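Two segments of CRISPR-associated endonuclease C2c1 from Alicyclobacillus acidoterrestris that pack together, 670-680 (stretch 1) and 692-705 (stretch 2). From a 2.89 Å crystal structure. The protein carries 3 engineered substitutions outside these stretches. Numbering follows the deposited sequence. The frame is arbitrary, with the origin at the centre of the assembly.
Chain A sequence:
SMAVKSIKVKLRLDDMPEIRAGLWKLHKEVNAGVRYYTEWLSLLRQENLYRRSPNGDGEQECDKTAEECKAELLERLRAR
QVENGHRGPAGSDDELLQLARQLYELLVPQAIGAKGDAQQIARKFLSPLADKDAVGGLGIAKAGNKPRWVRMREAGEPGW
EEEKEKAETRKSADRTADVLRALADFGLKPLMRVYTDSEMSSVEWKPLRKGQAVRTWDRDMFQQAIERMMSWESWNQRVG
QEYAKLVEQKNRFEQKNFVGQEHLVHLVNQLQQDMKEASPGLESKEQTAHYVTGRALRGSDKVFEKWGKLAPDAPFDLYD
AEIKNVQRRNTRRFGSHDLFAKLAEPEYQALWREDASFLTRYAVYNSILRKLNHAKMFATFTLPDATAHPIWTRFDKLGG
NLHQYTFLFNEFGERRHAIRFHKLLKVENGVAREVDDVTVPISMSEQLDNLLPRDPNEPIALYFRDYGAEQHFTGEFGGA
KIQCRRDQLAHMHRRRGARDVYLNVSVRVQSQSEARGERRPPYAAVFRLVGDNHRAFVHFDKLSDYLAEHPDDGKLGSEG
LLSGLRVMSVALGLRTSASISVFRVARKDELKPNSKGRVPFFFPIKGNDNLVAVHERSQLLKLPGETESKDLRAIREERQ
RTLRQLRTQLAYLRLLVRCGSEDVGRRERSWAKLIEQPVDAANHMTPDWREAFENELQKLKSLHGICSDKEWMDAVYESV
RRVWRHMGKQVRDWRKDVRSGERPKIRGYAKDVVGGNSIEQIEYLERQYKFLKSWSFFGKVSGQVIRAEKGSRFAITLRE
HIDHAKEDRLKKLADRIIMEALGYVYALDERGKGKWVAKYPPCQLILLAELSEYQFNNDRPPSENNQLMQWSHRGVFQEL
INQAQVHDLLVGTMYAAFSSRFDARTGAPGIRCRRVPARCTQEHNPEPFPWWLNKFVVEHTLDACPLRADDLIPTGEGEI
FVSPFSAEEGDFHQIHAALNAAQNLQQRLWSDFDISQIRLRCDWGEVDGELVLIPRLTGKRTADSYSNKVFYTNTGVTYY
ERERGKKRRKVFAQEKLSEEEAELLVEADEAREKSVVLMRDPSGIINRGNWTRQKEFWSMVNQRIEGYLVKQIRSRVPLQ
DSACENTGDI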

ATOM      1  N   SER A 670     -22.879   2.906 -36.676  1.00101.03           N
ATOM      2  CA  SER A 670     -21.424   2.802 -36.672  1.00 95.50           C
ATOM      3  C   SER A 670     -20.843   3.194 -38.024  1.00 93.62           C
ATOM      4  O   SER A 670     -19.866   3.948 -38.094  1.00105.34           O
ATOM      5  CB  SER A 670     -21.001   1.381 -36.298  1.00 84.06           C
ATOM      6  OG  SER A 670     -21.673   0.942 -35.129  1.00 73.73           O
ATOM      7  N   TRP A 671     -21.431   2.689 -39.110  1.00 89.70           N
ATOM      8  CA  TRP A 671     -20.970   3.062 -40.443  1.00 80.67           C
ATOM      9  C   TRP A 671     -21.112   4.558 -40.680  1.00 88.09           C
ATOM     10  O   TRP A 671     -20.367   5.133 -41.483  1.00 96.94           O
ATOM     11  CB  TRP A 671     -21.736   2.262 -41.496  1.00 70.61           C
ATOM     12  CG  TRP A 671     -21.442   2.635 -42.909  1.00 83.14           C
ATOM     13  CD1 TRP A 671     -22.308   3.184 -43.807  1.00 90.30           C
ATOM     14  CD2 TRP A 671     -20.196   2.477 -43.596  1.00 85.01           C
ATOM     15  NE1 TRP A 671     -21.680   3.380 -45.011  1.00 92.96           N
ATOM     16  CE2 TRP A 671     -20.382   2.955 -44.908  1.00 88.36           C
ATOM     17  CE3 TRP A 671     -18.943   1.980 -43.230  1.00 84.38           C
ATOM     18  CZ2 TRP A 671     -19.362   2.950 -45.856  1.00 92.49           C
ATOM     19  CZ3 TRP A 671     -17.931   1.976 -44.171  1.00 92.60           C
ATOM     20  CH2 TRP A 671     -18.146   2.460 -45.468  1.00100.05           C
ATOM     21  N   ALA A 672     -22.043   5.209 -39.980  1.00 89.47           N
ATOM     22  CA  ALA A 672     -22.172   6.657 -40.091  1.00 84.06           C
ATOM     23  C   ALA A 672     -20.942   7.360 -39.535  1.00 94.99           C
ATOM     24  O   ALA A 672     -20.403   8.277 -40.164  1.00108.96           O
ATOM     25  CB  ALA A 672     -23.435   7.128 -39.371  1.00 77.19           C
ATOM     26  N   LYS A 673     -20.468   6.931 -38.361  1.00 92.80           N
ATOM     27  CA  LYS A 673     -19.327   7.587 -37.731  1.00 96.11           C
ATOM     28  C   LYS A 673     -18.048   7.450 -38.545  1.00 91.40           C
ATOM     29  O   LYS A 673     -17.101   8.213 -38.320  1.00 89.19           O
ATOM     30  CB  LYS A 673     -19.100   7.027 -36.326  1.00 98.05           C
ATOM     31  CG  LYS A 673     -20.222   7.314 -35.344  1.00105.36           C
ATOM     32  CD  LYS A 673     -19.899   6.747 -33.972  1.00114.54           C
ATOM     33  CE  LYS A 673     -21.045   6.956 -32.996  1.00122.28           C
ATOM     34  NZ  LYS A 673     -20.773   6.305 -31.682  1.00125.35           N
ATOM     35  N   LEU A 674     -17.992   6.506 -39.483  1.00 93.25           N
ATOM     36  CA  LEU A 674     -16.788   6.315 -40.282  1.00 91.78           C
ATOM     37  C   LEU A 674     -16.782   7.157 -41.554  1.00 98.67           C
ATOM     38  O   LEU A 674     -15.726   7.652 -41.956  1.00108.20           O
ATOM     39  CB  LEU A 674     -16.625   4.840 -40.649  1.00 85.54           C
ATOM     40  CG  LEU A 674     -16.250   3.895 -39.510  1.00 69.77           C
ATOM     41  CD1 LEU A 674     -16.000   2.505 -40.056  1.00 73.50           C
ATOM     42  CD2 LEU A 674     -15.025   4.412 -38.783  1.00 64.41           C
ATOM     43  N   ILE A 675     -17.930   7.331 -42.207  1.00 91.20           N
ATOM     44  CA  ILE A 675     -17.953   8.083 -43.457  1.00102.10           C
ATOM     45  C   ILE A 675     -18.340   9.544 -43.272  1.00109.11           C
ATOM     46  O   ILE A 675     -18.081  10.360 -44.169  1.00116.02           O
ATOM     47  CB  ILE A 675     -18.913   7.431 -44.465  1.00107.81           C
ATOM     48  CG1 ILE A 675     -20.300   7.252 -43.844  1.00105.21           C
ATOM     49  CG2 ILE A 675     -18.349   6.105 -44.930  1.00107.92           C
ATOM     50  CD1 ILE A 675     -21.306   8.320 -44.235  1.00 99.35           C
ATOM     51  N   GLU A 676     -18.952   9.898 -42.140  1.00110.69           N
ATOM     52  CA  GLU A 676     -19.372  11.278 -41.922  1.00117.60           C
ATOM     53  C   GLU A 676     -18.174  12.216 -41.839  1.00113.58           C
ATOM     54  O   GLU A 676     -18.217  13.332 -42.368  1.00106.33           O
ATOM     55  CB  GLU A 676     -20.223  11.358 -40.655  1.00128.14           C
ATOM     56  CG  GLU A 676     -20.326  12.741 -40.022  1.00138.38           C
ATOM     57  CD  GLU A 676     -19.275  12.977 -38.948  1.00138.73           C
ATOM     58  OE1 GLU A 676     -18.806  14.128 -38.822  1.00137.80           O
ATOM     59  OE2 GLU A 676     -18.918  12.015 -38.233  1.00133.30           O
ATOM     60  N   GLN A 677     -17.103  11.779 -41.191  1.00121.95           N
ATOM     61  CA  GLN A 677     -15.946  12.608 -40.903  1.00120.33           C
ATOM     62  C   GLN A 677     -14.710  12.084 -41.623  1.00119.74           C
ATOM     63  O   GLN A 677     -14.648  10.904 -41.993  1.00117.33           O
ATOM     64  CB  GLN A 677     -15.683  12.644 -39.390  1.00117.54           C
ATOM     65  CG  GLN A 677     -15.506  14.039 -38.813  1.00118.72           C
ATOM     66  CD  GLN A 677     -15.214  14.019 -37.325  1.00120.52           C
ATOM     67  OE1 GLN A 677     -15.019  12.957 -36.731  1.00125.28           O
ATOM     68  NE2 GLN A 677     -15.183  15.198 -36.714  1.00117.60           N
ATOM     69  N   PRO A 678     -13.715  12.940 -41.861  1.00123.45           N
ATOM     70  CA  PRO A 678     -12.410  12.444 -42.305  1.00116.46           C
ATOM     71  C   PRO A 678     -11.789  11.531 -41.258  1.00108.52           C
ATOM     72  O   PRO A 678     -12.155  11.545 -40.081  1.00101.45           O
ATOM     73  CB  PRO A 678     -11.586  13.720 -42.496  1.00116.40           C
ATOM     74  CG  PRO A 678     -12.600  14.776 -42.767  1.00122.77           C
ATOM     75  CD  PRO A 678     -13.799  14.409 -41.936  1.00126.25           C
ATOM     76  N   VAL A 679     -10.817  10.735 -41.705  1.00107.99           N
ATOM     77  CA  VAL A 679     -10.322   9.639 -40.878  1.00105.31           C
ATOM     78  C   VAL A 679      -9.452  10.164 -39.745  1.00101.62           C
ATOM     79  O   VAL A 679      -9.622   9.779 -38.582  1.00100.46           O
ATOM     80  CB  VAL A 679      -9.561   8.620 -41.746  1.00 99.65           C
ATOM     81  CG1 VAL A 679      -9.703   7.223 -41.163  1.00 94.15           C
ATOM     82  CG2 VAL A 679     -10.055   8.671 -43.184  1.00 98.67           C
ATOM     83  N   ASP A 680      -8.508  11.054 -40.060  1.00102.47           N
ATOM     84  CA  ASP A 680      -7.484  11.433 -39.098  1.00 92.81           C
ATOM     85  C   ASP A 680      -7.102  12.898 -39.324  1.00 92.35           C
ATOM     86  O   ASP A 680      -6.022  13.231 -39.812  1.00 95.29           O
ATOM     87  CB  ASP A 680      -6.271  10.509 -39.218  1.00 81.37           C
ATOM     88  CG  ASP A 680      -5.441  10.457 -37.958  1.00 70.01           C
ATOM     89  OD1 ASP A 680      -5.932  10.874 -36.887  1.00 69.24           O
ATOM     90  OD2 ASP A 680      -4.288   9.992 -38.044  1.00 65.96           O
ATOM     91  N   ALA A 692      -4.214   2.480 -45.871  1.00 64.16           N
ATOM     92  CA  ALA A 692      -4.872   1.187 -46.029  1.00 64.50           C
ATOM     93  C   ALA A 692      -6.302   1.235 -45.512  1.00 70.72           C
ATOM     94  O   ALA A 692      -7.218   0.681 -46.132  1.00 75.14           O
ATOM     95  CB  ALA A 692      -4.075   0.102 -45.304  1.00 63.31           C
ATOM     96  N   PHE A 693      -6.511   1.903 -44.377  1.00 65.53           N
ATOM     97  CA  PHE A 693      -7.850   2.041 -43.817  1.00 62.68           C
ATOM     98  C   PHE A 693      -8.750   2.864 -44.729  1.00 82.31           C
ATOM     99  O   PHE A 693      -9.931   2.541 -44.901  1.00 94.55           O
ATOM    100  CB  PHE A 693      -7.760   2.679 -42.434  1.00 60.97           C
ATOM    101  CG  PHE A 693      -9.010   2.548 -41.626  1.00 67.54           C
ATOM    102  CD1 PHE A 693      -9.241   1.414 -40.868  1.00 71.31           C
ATOM    103  CD2 PHE A 693      -9.951   3.562 -41.611  1.00 70.58           C
ATOM    104  CE1 PHE A 693     -10.388   1.288 -40.118  1.00 69.05           C
ATOM    105  CE2 PHE A 693     -11.102   3.443 -40.862  1.00 69.70           C
ATOM    106  CZ  PHE A 693     -11.322   2.305 -40.115  1.00 71.90           C
ATOM    107  N   GLU A 694      -8.211   3.935 -45.320  1.00 85.76           N
ATOM    108  CA  GLU A 694      -9.005   4.762 -46.222  1.00 74.18           C
ATOM    109  C   GLU A 694      -9.417   3.984 -47.465  1.00 74.67           C
ATOM    110  O   GLU A 694     -10.520   4.184 -47.989  1.00 83.69           O
ATOM    111  CB  GLU A 694      -8.223   6.017 -46.611  1.00 73.62           C
ATOM    112  CG  GLU A 694      -7.899   6.944 -45.446  1.00 74.90           C
ATOM    113  CD  GLU A 694      -7.075   8.149 -45.869  1.00 95.50           C
ATOM    114  OE1 GLU A 694      -6.939   8.382 -47.090  1.00105.18           O
ATOM    115  OE2 GLU A 694      -6.561   8.862 -44.980  1.00 96.88           O
ATOM    116  N   ASN A 695      -8.546   3.098 -47.953  1.00 74.79           N
ATOM    117  CA  ASN A 695      -8.901   2.269 -49.101  1.00 84.00           C
ATOM    118  C   ASN A 695     -10.095   1.382 -48.789  1.00 86.97           C
ATOM    119  O   ASN A 695     -11.018   1.257 -49.603  1.00 92.27           O
ATOM    120  CB  ASN A 695      -7.709   1.414 -49.526  1.00 85.44           C
ATOM    121  CG  ASN A 695      -6.585   2.234 -50.113  1.00 97.88           C
ATOM    122  OD1 ASN A 695      -6.573   3.460 -50.004  1.00105.57           O
ATOM    123  ND2 ASN A 695      -5.628   1.560 -50.739  1.00102.49           N
ATOM    124  N   GLU A 696     -10.094   0.756 -47.610  1.00 79.45           N
ATOM    125  CA  GLU A 696     -11.188  -0.134 -47.245  1.00 72.42           C
ATOM    126  C   GLU A 696     -12.491   0.629 -47.036  1.00 79.45           C
ATOM    127  O   GLU A 696     -13.565   0.107 -47.352  1.00 88.83           O
ATOM    128  CB  GLU A 696     -10.821  -0.927 -45.990  1.00 66.64           C
ATOM    129  CG  GLU A 696      -9.502  -1.689 -46.088  1.00 66.47           C
ATOM    130  CD  GLU A 696      -9.536  -2.841 -47.082  1.00 84.15           C
ATOM    131  OE1 GLU A 696      -8.459  -3.402 -47.372  1.00 90.13           O
ATOM    132  OE2 GLU A 696     -10.630  -3.193 -47.572  1.00 91.75           O
ATOM    133  N   LEU A 697     -12.422   1.858 -46.520  1.00 78.67           N
ATOM    134  CA  LEU A 697     -13.633   2.658 -46.363  1.00 78.25           C
ATOM    135  C   LEU A 697     -14.253   2.987 -47.716  1.00 88.45           C
ATOM    136  O   LEU A 697     -15.439   2.723 -47.945  1.00 90.77           O
ATOM    137  CB  LEU A 697     -13.326   3.939 -45.588  1.00 69.38           C
ATOM    138  CG  LEU A 697     -13.027   3.758 -44.100  1.00 83.35           C
ATOM    139  CD1 LEU A 697     -12.957   5.105 -43.398  1.00 78.33           C
ATOM    140  CD2 LEU A 697     -14.069   2.860 -43.450  1.00 81.89           C
ATOM    141  N   GLN A 698     -13.462   3.557 -48.629  1.00 85.71           N
ATOM    142  CA  GLN A 698     -13.987   3.913 -49.944  1.00 98.11           C
ATOM    143  C   GLN A 698     -14.435   2.683 -50.720  1.00 91.84           C
ATOM    144  O   GLN A 698     -15.318   2.778 -51.579  1.00 99.88           O
ATOM    145  CB  GLN A 698     -12.940   4.695 -50.734  1.00111.60           C
ATOM    146  CG  GLN A 698     -12.531   6.005 -50.081  1.00127.22           C
ATOM    147  CD  GLN A 698     -11.556   6.800 -50.925  1.00139.10           C
ATOM    148  OE1 GLN A 698     -11.375   6.522 -52.111  1.00143.72           O
ATOM    149  NE2 GLN A 698     -10.918   7.795 -50.316  1.00139.03           N
ATOM    150  N   LYS A 699     -13.841   1.523 -50.433  1.00 89.31           N
ATOM    151  CA  LYS A 699     -14.312   0.284 -51.039  1.00 90.85           C
ATOM    152  C   LYS A 699     -15.694  -0.093 -50.518  1.00 85.68           C
ATOM    153  O   LYS A 699     -16.558  -0.528 -51.288  1.00 85.57           O
ATOM    154  CB  LYS A 699     -13.310  -0.839 -50.775  1.00 96.99           C
ATOM    155  CG  LYS A 699     -13.734  -2.192 -51.315  1.00105.85           C
ATOM    156  CD  LYS A 699     -12.708  -3.261 -50.979  1.00108.12           C
ATOM    157  CE  LYS A 699     -13.109  -4.612 -51.553  1.00107.51           C
ATOM    158  NZ  LYS A 699     -12.122  -5.675 -51.212  1.00100.86           N
ATOM    159  N   LEU A 700     -15.920   0.071 -49.213  1.00 86.22           N
ATOM    160  CA  LEU A 700     -17.224  -0.247 -48.645  1.00 88.98           C
ATOM    161  C   LEU A 700     -18.262   0.814 -48.994  1.00102.94           C
ATOM    162  O   LEU A 700     -19.458   0.508 -49.053  1.00120.50           O
ATOM    163  CB  LEU A 700     -17.110  -0.409 -47.129  1.00 75.56           C
ATOM    164  CG  LEU A 700     -16.205  -1.537 -46.628  1.00 70.38           C
ATOM    165  CD1 LEU A 700     -15.985  -1.414 -45.139  1.00 71.50           C
ATOM    166  CD2 LEU A 700     -16.800  -2.889 -46.962  1.00 77.29           C
ATOM    167  N   LYS A 701     -17.830   2.056 -49.225  1.00 96.85           N
ATOM    168  CA  LYS A 701     -18.769   3.096 -49.630  1.00 91.53           C
ATOM    169  C   LYS A 701     -19.404   2.776 -50.978  1.00 90.42           C
ATOM    170  O   LYS A 701     -20.578   3.092 -51.200  1.00 91.56           O
ATOM    171  CB  LYS A 701     -18.066   4.455 -49.670  1.00 95.26           C
ATOM    172  CG  LYS A 701     -17.594   4.935 -48.303  1.00104.47           C
ATOM    173  CD  LYS A 701     -16.735   6.189 -48.386  1.00101.12           C
ATOM    174  CE  LYS A 701     -17.571   7.427 -48.658  1.00 97.13           C
ATOM    175  NZ  LYS A 701     -16.775   8.668 -48.450  1.00 92.12           N
ATOM    176  N   SER A 702     -18.657   2.139 -51.878  1.00 88.70           N
ATOM    177  CA  SER A 702     -19.187   1.716 -53.168  1.00 95.56           C
ATOM    178  C   SER A 702     -19.957   0.404 -53.086  1.00 99.10           C
ATOM    179  O   SER A 702     -20.354  -0.133 -54.126  1.00104.38           O
ATOM    180  CB  SER A 702     -18.054   1.591 -54.189  1.00 99.92           C
ATOM    181  OG  SER A 702     -17.145   0.568 -53.820  1.00105.80           O
ATOM    182  N   LEU A 703     -20.165  -0.127 -51.878  1.00 93.97           N
ATOM    183  CA  LEU A 703     -20.993  -1.304 -51.669  1.00 94.33           C
ATOM    184  C   LEU A 703     -22.141  -1.074 -50.700  1.00 89.80           C
ATOM    185  O   LEU A 703     -23.138  -1.803 -50.774  1.00 86.87           O
ATOM    186  CB  LEU A 703     -20.143  -2.478 -51.152  1.00 95.97           C
ATOM    187  CG  LEU A 703     -18.943  -2.904 -52.001  1.00 92.75           C
ATOM    188  CD1 LEU A 703     -18.235  -4.092 -51.363  1.00 88.10           C
ATOM    189  CD2 LEU A 703     -19.378  -3.232 -53.418  1.00 98.11           C
ATOM    190  N   HIS A 704     -22.037  -0.088 -49.808  1.00 85.13           N
ATOM    191  CA  HIS A 704     -23.102   0.183 -48.848  1.00 92.93           C
ATOM    192  C   HIS A 704     -24.394   0.573 -49.559  1.00 96.02           C
ATOM    193  O   HIS A 704     -24.406   1.481 -50.401  1.00 94.55           O
ATOM    194  CB  HIS A 704     -22.666   1.287 -47.881  1.00101.34           C
ATOM    195  CG  HIS A 704     -23.746   1.732 -46.946  1.00108.37           C
ATOM    196  ND1 HIS A 704     -24.067   1.045 -45.794  1.00107.03           N
ATOM    197  CD2 HIS A 704     -24.586   2.792 -46.998  1.00109.75           C
ATOM    198  CE1 HIS A 704     -25.056   1.667 -45.174  1.00107.32           C
ATOM    199  NE2 HIS A 704     -25.388   2.729 -45.884  1.00111.68           N
ATOM    200  N   GLY A 705     -25.478  -0.117 -49.206  1.00 94.65           N
ATOM    201  CA  GLY A 705     -26.774  -0.010 -49.866  1.00 97.66           C
ATOM    202  C   GLY A 705     -26.906  -0.764 -51.176  1.00 95.39           C
ATOM    203  O   GLY A 705     -27.961  -1.334 -51.470  1.00 97.25           O
TER

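Stretch 1 enters already helical, and by Gln-677 and Pro-678 its course is extended; stretch 2 enters already helical and stays so to Lys-701. The helix axes cross at 122° between their N-to-C directions and approach no closer than 11.3 Å, a wide spacing that leaves large side chains to fill the gap. Because the chains run in broadly opposing senses, Trp-671 lies level with His-704, Ile-675 with Leu-697, and Val-679 with Glu-694. The backbone hydrogen bonds run within each stretch, and none crosses between them: the helix of stretch 2 is well bonded, as in Lys-701 N to Leu-697 O at 2.8 Å, whereas in stretch 1 the bonds from Leu-674 N and Ile-675 N are weak, though Glu-676 N to Ala-672 O, at 2.9 Å, is not. Where stretch 2 leaves its helix, Ser-702 OG donates to Lys-699 O at 2.8 Å.

The contact is dominated by Trp-671, which gives up 127 Å² of the 527 Å² buried on both sides together. Its CA-to-CB bond points toward stretch 2, and chi1 near t extends the indole across the gap. There Trp-671 CH2 meets Leu-700 CB at 3.5 Å and Trp-671 CZ3 meets Leu-697 CD2 at 4.0 Å, while Leu-697 O lies at the ring edge, 3.7 Å from Trp-671 CH2. The aliphatic part of Lys-701 also serves as an apolar surface: its CG lies 3.6 Å from Trp-671 CZ2 and 3.6 Å from Ile-675 CG2, while NZ extends beyond.

On the pyrrole side of the indole, Trp-671 NE1 sits over one face of the His-704 ring, 3.3 Å from His-704 CG. The five-membered rings have centroids 4.1 Å apart and planes inclined by 33°, an oblique pairing. Proximity alone does not make a hydrogen bond here: Trp-671 NE1 is 3.4 Å from His-704 ND1, but the angle is poor.

Further along, leucine, valine and phenylalanine continue the apolar seam. Leu-674 CD1 packs against Leu-697 CD2 at 3.9 Å, and Leu-674 CD2 reaches the edge of the Phe-693 ring, 4.5 Å from Phe-693 CZ. Beyond the helix, Val-679 points its CA-to-CB bond toward stretch 2, setting Val-679 CG1 3.7 Å from Phe-693 CD2 and Val-679 CG2 3.6 Å from Glu-694 CG, a methylene of an otherwise charged side chain. The general lesson is that two segments can pack with no hydrogen bond between them: the contact is made by side-chain packing, to which even lysine and glutamate contribute their carbon atoms.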